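Local coordinates for GDP-L-fucose synthase (Campylobacter jejuni subsp. jejuni serotype O:2, PDB 7CXT), which probably reduces, with NADPH, the 4-keto group of a GDP-linked 6-O-methyl heptose, as an NADP-dependent member of the fucose synthase subfamily of epimerases and dehydratases, at residues 104-109 with 160-165; 9-14 with 61-66. One frame throughout, in Å; residues are numbered along the deposited sequence.

Contact 1: 104-109 with 160-165; sequences LVFFGS and FITLVL. With NDP (NADPH dihydro-nicotinamide-adenine-dinucleotide phosphate), chain C.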
loop_
_atom_site.group_PDB
_atom_site.type_symbol
_atom_site.label_atom_id
_atom_site.label_comp_id
_atom_site.label_asym_id
_atom_site.label_seq_id
_atom_site.Cartn_x
_atom_site.Cartn_y
_atom_site.Cartn_z
ATOM N N LEU A 104 6.860 8.720 -15.888
ATOM C CA LEU A 104 6.956 9.169 -14.512
ATOM C C LEU A 104 8.030 8.345 -13.825
ATOM O O LEU A 104 8.190 7.155 -14.107
ATOM C CB LEU A 104 5.602 9.022 -13.790
ATOM C CG LEU A 104 5.504 9.346 -12.298
ATOM C CD1 LEU A 104 4.063 9.833 -11.992
ATOM C CD2 LEU A 104 5.879 8.174 -11.393
ATOM N N VAL A 105 8.766 8.974 -12.917
ATOM C CA VAL A 105 9.747 8.266 -12.109
ATOM C C VAL A 105 9.398 8.466 -10.653
ATOM O O VAL A 105 9.272 9.603 -10.187
ATOM C CB VAL A 105 11.188 8.732 -12.388
ATOM C CG1 VAL A 105 12.101 8.205 -11.288
ATOM C CG2 VAL A 105 11.645 8.204 -13.727
ATOM N N PHE A 106 9.255 7.362 -9.938
ATOM C CA PHE A 106 8.945 7.372 -8.524
ATOM C C PHE A 106 10.135 6.800 -7.774
ATOM O O PHE A 106 10.806 5.888 -8.266
ATOM C CB PHE A 106 7.661 6.562 -8.253
ATOM C CG PHE A 106 7.405 6.297 -6.805
ATOM C CD1 PHE A 106 7.294 7.347 -5.901
ATOM C CD2 PHE A 106 7.270 4.995 -6.343
ATOM C CE1 PHE A 106 7.071 7.099 -4.553
ATOM C CE2 PHE A 106 7.029 4.731 -5.007
ATOM C CZ PHE A 106 6.911 5.795 -4.104
ATOM N N PHE A 107 10.427 7.343 -6.599
ATOM C CA PHE A 107 11.590 6.880 -5.851
ATOM C C PHE A 107 11.145 6.021 -4.678
ATOM O O PHE A 107 10.320 6.445 -3.856
ATOM C CB PHE A 107 12.450 8.054 -5.406
ATOM C CG PHE A 107 13.086 8.769 -6.554
ATOM C CD1 PHE A 107 14.300 8.335 -7.075
ATOM C CD2 PHE A 107 12.448 9.829 -7.155
ATOM C CE1 PHE A 107 14.877 8.978 -8.160
ATOM C CE2 PHE A 107 13.020 10.482 -8.239
ATOM C CZ PHE A 107 14.236 10.048 -8.748
ATOM N N GLY A 108 11.665 4.790 -4.638
ATOM C CA GLY A 108 11.402 3.873 -3.552
ATOM C C GLY A 108 12.448 3.973 -2.467
ATOM O O GLY A 108 13.389 4.761 -2.531
ATOM N N SER A 109 12.308 3.109 -1.475
ATOM C CA SER A 109 13.191 3.106 -0.322
ATOM C C SER A 109 13.581 1.682 0.013
ATOM O O SER A 109 12.777 0.762 -0.134
ATOM C CB SER A 109 12.520 3.741 0.914
ATOM O OG SER A 109 13.278 3.491 2.091
ATOM N N PHE A 160 5.436 4.160 -15.898
ATOM C CA PHE A 160 5.704 4.663 -14.557
ATOM C C PHE A 160 6.726 3.727 -13.910
ATOM O O PHE A 160 6.454 2.531 -13.744
ATOM C CB PHE A 160 4.413 4.732 -13.738
ATOM C CG PHE A 160 3.353 5.689 -14.289
ATOM C CD1 PHE A 160 3.636 6.602 -15.306
ATOM C CD2 PHE A 160 2.066 5.680 -13.757
ATOM C CE1 PHE A 160 2.642 7.490 -15.786
ATOM C CE2 PHE A 160 1.071 6.551 -14.232
ATOM C CZ PHE A 160 1.357 7.450 -15.248
ATOM N N ILE A 161 7.909 4.255 -13.584
ATOM C CA ILE A 161 9.059 3.447 -13.182
ATOM C C ILE A 161 9.469 3.794 -11.747
ATOM O O ILE A 161 9.674 4.969 -11.414
ATOM C CB ILE A 161 10.255 3.650 -14.135
ATOM C CG1 ILE A 161 9.840 3.516 -15.608
ATOM C CG2 ILE A 161 11.353 2.673 -13.816
ATOM C CD1 ILE A 161 9.109 2.233 -15.942
ATOM N N THR A 162 9.675 2.768 -10.928
ATOM C CA THR A 162 10.132 2.943 -9.556
ATOM C C THR A 162 11.618 2.641 -9.454
ATOM O O THR A 162 12.071 1.565 -9.865
ATOM C CB THR A 162 9.343 2.038 -8.605
ATOM O OG1 THR A 162 7.961 2.405 -8.655
ATOM C CG2 THR A 162 9.856 2.175 -7.161
ATOM N N LEU A 163 12.369 3.584 -8.898
ATOM C CA LEU A 163 13.788 3.418 -8.623
ATOM C C LEU A 163 13.969 3.430 -7.114
ATOM O O LEU A 163 13.524 4.372 -6.442
ATOM C CB LEU A 163 14.618 4.534 -9.274
ATOM C CG LEU A 163 14.381 4.735 -10.775
ATOM C CD1 LEU A 163 15.222 5.898 -11.341
ATOM C CD2 LEU A 163 14.683 3.440 -11.527
ATOM N N VAL A 164 14.597 2.389 -6.578
ATOM C CA VAL A 164 14.671 2.187 -5.132
ATOM C C VAL A 164 16.088 2.467 -4.659
ATOM O O VAL A 164 17.046 1.880 -5.178
ATOM C CB VAL A 164 14.241 0.759 -4.751
ATOM C CG1 VAL A 164 14.083 0.648 -3.242
ATOM C CG2 VAL A 164 12.959 0.393 -5.493
ATOM N N LEU A 165 16.222 3.320 -3.639
ATOM C CA LEU A 165 17.543 3.673 -3.127
ATOM C C LEU A 165 17.576 3.566 -1.609
ATOM O O LEU A 165 16.530 3.510 -0.947
ATOM C CB LEU A 165 17.963 5.087 -3.534
ATOM C CG LEU A 165 17.061 6.190 -2.966
ATOM C CD1 LEU A 165 17.897 7.413 -2.649
ATOM C CD2 LEU A 165 15.954 6.542 -3.954
HETATM P PA NDP C . 13.316 15.337 1.237
HETATM O O1A NDP C . 12.587 14.971 2.482
HETATM O O2A NDP C . 14.737 15.831 1.283
HETATM O O5B NDP C . 12.445 16.481 0.443
HETATM C C5B NDP C . 11.159 15.980 0.337
HETATM C C4B NDP C . 10.328 17.093 -0.336
HETATM O O4B NDP C . 8.948 16.742 -0.349
HETATM C C3B NDP C . 10.511 18.393 0.493
HETATM O O3B NDP C . 10.823 19.464 -0.362
HETATM C C2B NDP C . 9.089 18.595 1.084
HETATM O O2B NDP C . 8.706 19.853 1.129
HETATM C C1B NDP C . 8.243 17.898 -0.021
HETATM N N9A NDP C . 6.942 17.513 0.494
HETATM C C8A NDP C . 6.641 16.619 1.554
HETATM N N7A NDP C . 5.335 16.495 1.772
HETATM C C5A NDP C . 4.740 17.368 0.802
HETATM C C6A NDP C . 3.405 17.687 0.511
HETATM N N6A NDP C . 2.338 17.147 1.219
HETATM N N1A NDP C . 3.099 18.542 -0.482
HETATM C C2A NDP C . 4.174 19.081 -1.162
HETATM N N3A NDP C . 5.478 18.883 -1.014
HETATM C C4A NDP C . 5.738 17.998 0.012
HETATM O O3 NDP C . 13.141 13.961 0.337
HETATM P PN NDP C . 14.514 13.439 -0.327
HETATM O O1N NDP C . 15.416 12.965 0.745
HETATM O O2N NDP C . 15.006 14.176 -1.555
HETATM O O5D NDP C . 14.044 11.887 -0.998
HETATM C C5D NDP C . 13.292 12.031 -2.133
HETATM C C4D NDP C . 12.849 10.635 -2.547
HETATM O O4D NDP C . 13.945 9.704 -2.317
HETATM C C3D NDP C . 11.683 10.160 -1.597
HETATM O O3D NDP C . 10.825 9.354 -2.324
HETATM C C2D NDP C . 12.427 9.325 -0.544
HETATM O O2D NDP C . 11.643 8.309 0.027
HETATM C C1D NDP C . 13.479 8.667 -1.456
HETATM N N1N NDP C . 14.580 8.168 -0.637
HETATM C C2N NDP C . 15.486 9.036 -0.016
HETATM C C3N NDP C . 16.319 8.536 0.967
HETATM C C7N NDP C . 17.264 9.426 1.643
HETATM O O7N NDP C . 18.167 9.032 2.406
HETATM N N7N NDP C . 17.122 10.793 1.437
HETATM C C4N NDP C . 16.280 7.125 1.391
HETATM C C5N NDP C . 15.486 6.282 0.483
HETATM C C6N NDP C . 14.701 6.802 -0.458
HETATM P P2B NDP C . 9.088 20.741 2.663
HETATM O O1X NDP C . 10.573 20.785 2.519
HETATM O O2X NDP C . 8.312 22.034 2.387
HETATM O O3X NDP C . 8.508 19.775 3.653
#
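Gly108 and Val164 bring the parallel strands 104-109 and 160-165 closest, their CA atoms 4.0 Å apart, beside the dihydronicotinamide of NADPH. Gly108 has no side chain, and Val164 lies close against its backbone, CG1 of Val164 3.8 Å from Gly108 C; here Gly108 N donates to Leu163 O at 2.6 Å, from 38° above the carbonyl plane. Beyond it the ladder slackens: the bond from Leu165 N to Gly108 O is stretched to 3.4 Å and weak. Leu165 CG, wedged between its backbone N and carbonyl carbon (chi1 63°), holds its branches against the nicotinamide, with CG 3.5 Å from C6N of the cofactor. Ser109 OG, at a position predicted to matter for catalysis, bonds to Tyr111 N. On the same face Val105 CG1 meets Leu163 CD1 at 3.9 Å and also lies over a face of the Phe107 ring, offset toward its rim. On the other face Thr162 OG1 sits at the edge of the Phe106 ring, 3.5 Å from CD2, buried with no polar partner. Helices 78-98 and 136-156 cover the face of Phe106 and Phe160, helix 245-258 that of Val105 and Phe107, while strands 61-64 and 275-276 flank the pair.

Contact 2: 9-14 with 61-66; sequences IYIAGH and YVFLTA. With NDP (NADPH dihydro-nicotinamide-adenine-dinucleotide phosphate), chain C.
Strands 9-12 and 61-64 run parallel at 12°, their backbones joined in register from Ile9 with Tyr61 to Ala12 with Leu64, as neighbouring strands in the parallel sheet of a Rossmann fold. Tyr10 sits in the middle of the ladder, its N donating to Tyr61 O and its O accepting from Phe63 N. On one face Ile9 works with two branches: CD1 reaches Tyr61 CB at 3.5 Å, while CG2 lies in the plane of the Phe63 ring, at its edge, 3.7 Å from CD2. On the other, the Tyr10 ring runs alongside Val62, CD2 4.1 Å from CG1 of Val62, and Ala12 CB meets Leu64 CD1 at 3.9 Å. Past the strands Gly13, with a positive phi (70°), begins the glycine-rich loop that lines the NADPH pocket, its backbone close against Ala66 and Thr65. Ala66 borders the adenosine ribose, its CA 3.2 Å from O4B of NADPH. Thr65 closes the ladder doubly on Ala12 O. Its N comes from above the carbonyl plane, whereas its hydroxyl, turned between N and carbonyl carbon (chi1 79°), donates in that plane, with Thr65 OG1 2.6 Å from Ala12 O.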
loop_
_atom_site.group_PDB
_atom_site.type_symbol
_atom_site.label_atom_id
_atom_site.label_comp_id
_atom_site.label_asym_id
_atom_site.label_seq_id
_atom_site.Cartn_x
_atom_site.Cartn_y
_atom_site.Cartn_z
ATOM N N ILE A 9 8.430 19.492 -17.746
ATOM C CA ILE A 9 8.816 18.571 -16.682
ATOM C C ILE A 9 8.324 19.107 -15.350
ATOM O O ILE A 9 8.638 20.243 -14.981
ATOM C CB ILE A 9 10.340 18.371 -16.600
ATOM C CG1 ILE A 9 10.967 18.174 -17.981
ATOM C CG2 ILE A 9 10.663 17.234 -15.619
ATOM C CD1 ILE A 9 10.798 16.831 -18.537
ATOM N N TYR A 10 7.610 18.266 -14.607
ATOM C CA TYR A 10 7.239 18.522 -13.224
ATOM C C TYR A 10 8.132 17.688 -12.304
ATOM O O TYR A 10 8.146 16.459 -12.400
ATOM C CB TYR A 10 5.760 18.185 -13.008
ATOM C CG TYR A 10 5.291 18.189 -11.575
ATOM C CD1 TYR A 10 5.640 19.212 -10.703
ATOM C CD2 TYR A 10 4.441 17.170 -11.099
ATOM C CE1 TYR A 10 5.172 19.225 -9.371
ATOM C CE2 TYR A 10 3.987 17.168 -9.788
ATOM C CZ TYR A 10 4.354 18.200 -8.924
ATOM O OH TYR A 10 3.908 18.179 -7.615
ATOM N N ILE A 11 8.877 18.355 -11.427
ATOM C CA ILE A 11 9.623 17.710 -10.348
ATOM C C ILE A 11 8.832 17.950 -9.068
ATOM O O ILE A 11 8.865 19.051 -8.505
ATOM C CB ILE A 11 11.047 18.259 -10.206
ATOM C CG1 ILE A 11 11.863 18.098 -11.499
ATOM C CG2 ILE A 11 11.742 17.607 -8.997
ATOM C CD1 ILE A 11 11.839 19.340 -12.373
ATOM N N ALA A 12 8.097 16.941 -8.606
ATOM C CA ALA A 12 7.338 17.105 -7.369
ATOM C C ALA A 12 8.298 17.152 -6.190
ATOM O O ALA A 12 9.249 16.365 -6.128
ATOM C CB ALA A 12 6.340 15.957 -7.201
ATOM N N GLY A 13 8.038 18.039 -5.232
ATOM C CA GLY A 13 8.945 18.118 -4.091
ATOM C C GLY A 13 10.310 18.702 -4.417
ATOM O O GLY A 13 11.331 18.228 -3.903
ATOM N N HIS A 14 10.353 19.726 -5.258
ATOM C CA HIS A 14 11.601 20.137 -5.888
ATOM C C HIS A 14 12.598 20.801 -4.931
ATOM O O HIS A 14 13.753 21.004 -5.320
ATOM C CB HIS A 14 11.290 21.091 -7.022
ATOM C CG HIS A 14 10.795 22.424 -6.552
ATOM N ND1 HIS A 14 9.535 22.600 -6.020
ATOM C CD2 HIS A 14 11.391 23.642 -6.523
ATOM C CE1 HIS A 14 9.376 23.869 -5.685
ATOM N NE2 HIS A 14 10.485 24.522 -5.984
ATOM N N TYR A 61 6.416 14.949 -18.333
ATOM C CA TYR A 61 7.237 14.049 -17.535
ATOM C C TYR A 61 7.140 14.464 -16.077
ATOM O O TYR A 61 7.024 15.652 -15.766
ATOM C CB TYR A 61 8.708 14.060 -18.018
ATOM C CG TYR A 61 8.828 13.593 -19.447
ATOM C CD1 TYR A 61 8.684 14.483 -20.513
ATOM C CD2 TYR A 61 9.034 12.259 -19.736
ATOM C CE1 TYR A 61 8.750 14.047 -21.818
ATOM C CE2 TYR A 61 9.113 11.812 -21.057
ATOM C CZ TYR A 61 8.981 12.701 -22.083
ATOM O OH TYR A 61 9.067 12.236 -23.380
ATOM N N VAL A 62 7.186 13.474 -15.185
ATOM C CA VAL A 62 7.018 13.691 -13.751
ATOM C C VAL A 62 8.141 12.973 -13.008
ATOM O O VAL A 62 8.393 11.789 -13.254
ATOM C CB VAL A 62 5.638 13.194 -13.271
ATOM C CG1 VAL A 62 5.534 13.264 -11.743
ATOM C CG2 VAL A 62 4.514 13.997 -13.956
ATOM N N PHE A 63 8.835 13.701 -12.122
ATOM C CA PHE A 63 9.802 13.133 -11.177
ATOM C C PHE A 63 9.202 13.324 -9.793
ATOM O O PHE A 63 9.155 14.457 -9.300
ATOM C CB PHE A 63 11.164 13.830 -11.239
ATOM C CG PHE A 63 11.967 13.526 -12.461
ATOM C CD1 PHE A 63 12.807 12.414 -12.498
ATOM C CD2 PHE A 63 11.924 14.372 -13.558
ATOM C CE1 PHE A 63 13.557 12.146 -13.634
ATOM C CE2 PHE A 63 12.678 14.115 -14.688
ATOM C CZ PHE A 63 13.500 13.007 -14.721
ATOM N N LEU A 64 8.770 12.231 -9.154
ATOM C CA LEU A 64 8.011 12.310 -7.888
ATOM C C LEU A 64 8.966 12.099 -6.714
ATOM O O LEU A 64 9.169 10.975 -6.257
ATOM C CB LEU A 64 6.872 11.284 -7.860
ATOM C CG LEU A 64 6.082 11.060 -6.555
ATOM C CD1 LEU A 64 5.510 12.383 -5.986
ATOM C CD2 LEU A 64 4.966 10.060 -6.765
ATOM N N THR A 65 9.535 13.192 -6.199
ATOM C CA THR A 65 10.458 13.096 -5.076
ATOM C C THR A 65 9.829 13.414 -3.728
ATOM O O THR A 65 10.465 13.147 -2.703
ATOM C CB THR A 65 11.681 14.023 -5.275
ATOM O OG1 THR A 65 11.337 15.381 -4.959
ATOM C CG2 THR A 65 12.189 13.958 -6.709
ATOM N N ALA A 66 8.620 13.980 -3.687
ATOM C CA ALA A 66 8.057 14.418 -2.417
ATOM C C ALA A 66 7.703 13.236 -1.517
ATOM O O ALA A 66 7.104 12.253 -1.962
ATOM C CB ALA A 66 6.817 15.273 -2.652
HETATM P PA NDP C . 13.316 15.337 1.237
HETATM O O1A NDP C . 12.587 14.971 2.482
HETATM O O2A NDP C . 14.737 15.831 1.283
HETATM O O5B NDP C . 12.445 16.481 0.443
HETATM C C5B NDP C . 11.159 15.980 0.337
HETATM C C4B NDP C . 10.328 17.093 -0.336
HETATM O O4B NDP C . 8.948 16.742 -0.349
HETATM C C3B NDP C . 10.511 18.393 0.493
HETATM O O3B NDP C . 10.823 19.464 -0.362
HETATM C C2B NDP C . 9.089 18.595 1.084
HETATM O O2B NDP C . 8.706 19.853 1.129
HETATM C C1B NDP C . 8.243 17.898 -0.021
HETATM N N9A NDP C . 6.942 17.513 0.494
HETATM C C8A NDP C . 6.641 16.619 1.554
HETATM N N7A NDP C . 5.335 16.495 1.772
HETATM C C5A NDP C . 4.740 17.368 0.802
HETATM C C6A NDP C . 3.405 17.687 0.511
HETATM N N6A NDP C . 2.338 17.147 1.219
HETATM N N1A NDP C . 3.099 18.542 -0.482
HETATM C C2A NDP C . 4.174 19.081 -1.162
HETATM N N3A NDP C . 5.478 18.883 -1.014
HETATM C C4A NDP C . 5.738 17.998 0.012
HETATM O O3 NDP C . 13.141 13.961 0.337
HETATM P PN NDP C . 14.514 13.439 -0.327
HETATM O O1N NDP C . 15.416 12.965 0.745
HETATM O O2N NDP C . 15.006 14.176 -1.555
HETATM O O5D NDP C . 14.044 11.887 -0.998
HETATM C C5D NDP C . 13.292 12.031 -2.133
HETATM C C4D NDP C . 12.849 10.635 -2.547
HETATM O O4D NDP C . 13.945 9.704 -2.317
HETATM C C3D NDP C . 11.683 10.160 -1.597
HETATM O O3D NDP C . 10.825 9.354 -2.324
HETATM C C2D NDP C . 12.427 9.325 -0.544
HETATM O O2D NDP C . 11.643 8.309 0.027
HETATM C C1D NDP C . 13.479 8.667 -1.456
HETATM N N1N NDP C . 14.580 8.168 -0.637
HETATM C C2N NDP C . 15.486 9.036 -0.016
HETATM C C3N NDP C . 16.319 8.536 0.967
HETATM C C7N NDP C . 17.264 9.426 1.643
HETATM O O7N NDP C . 18.167 9.032 2.406
HETATM N N7N NDP C . 17.122 10.793 1.437
HETATM C C4N NDP C . 16.280 7.125 1.391
HETATM C C5N NDP C . 15.486 6.282 0.483
HETATM C C6N NDP C . 14.701 6.802 -0.458
HETATM P P2B NDP C . 9.088 20.741 2.663
HETATM O O1X NDP C . 10.573 20.785 2.519
HETATM O O2X NDP C . 8.312 22.034 2.387
HETATM O O3X NDP C . 8.508 19.775 3.653
#

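Contacts 1 and 2 lie in one six-stranded parallel sheet, their centres about 11 Å apart, and follow each other along the chain: 9-14 with 61-66 closes before 104-109 with 160-165 opens. Strands 61-64 and 103-109 are neighbours, so the two pairs form four consecutive strands. They are probably stitched by hydrogen bonds from Val105 N to Val62 O and from Leu64 N to Val105 O, while the Phe106 ring packs on Leu64. Helix 78-98 spans both contacts on one face. Both pairs meet the same NADPH, contact 2 at the adenosine ribose and, through Thr65, the nicotinamide ribose, contact 1 at that ribose and the nicotinamide ring, so the cofactor runs across the C-terminal ends of these strands.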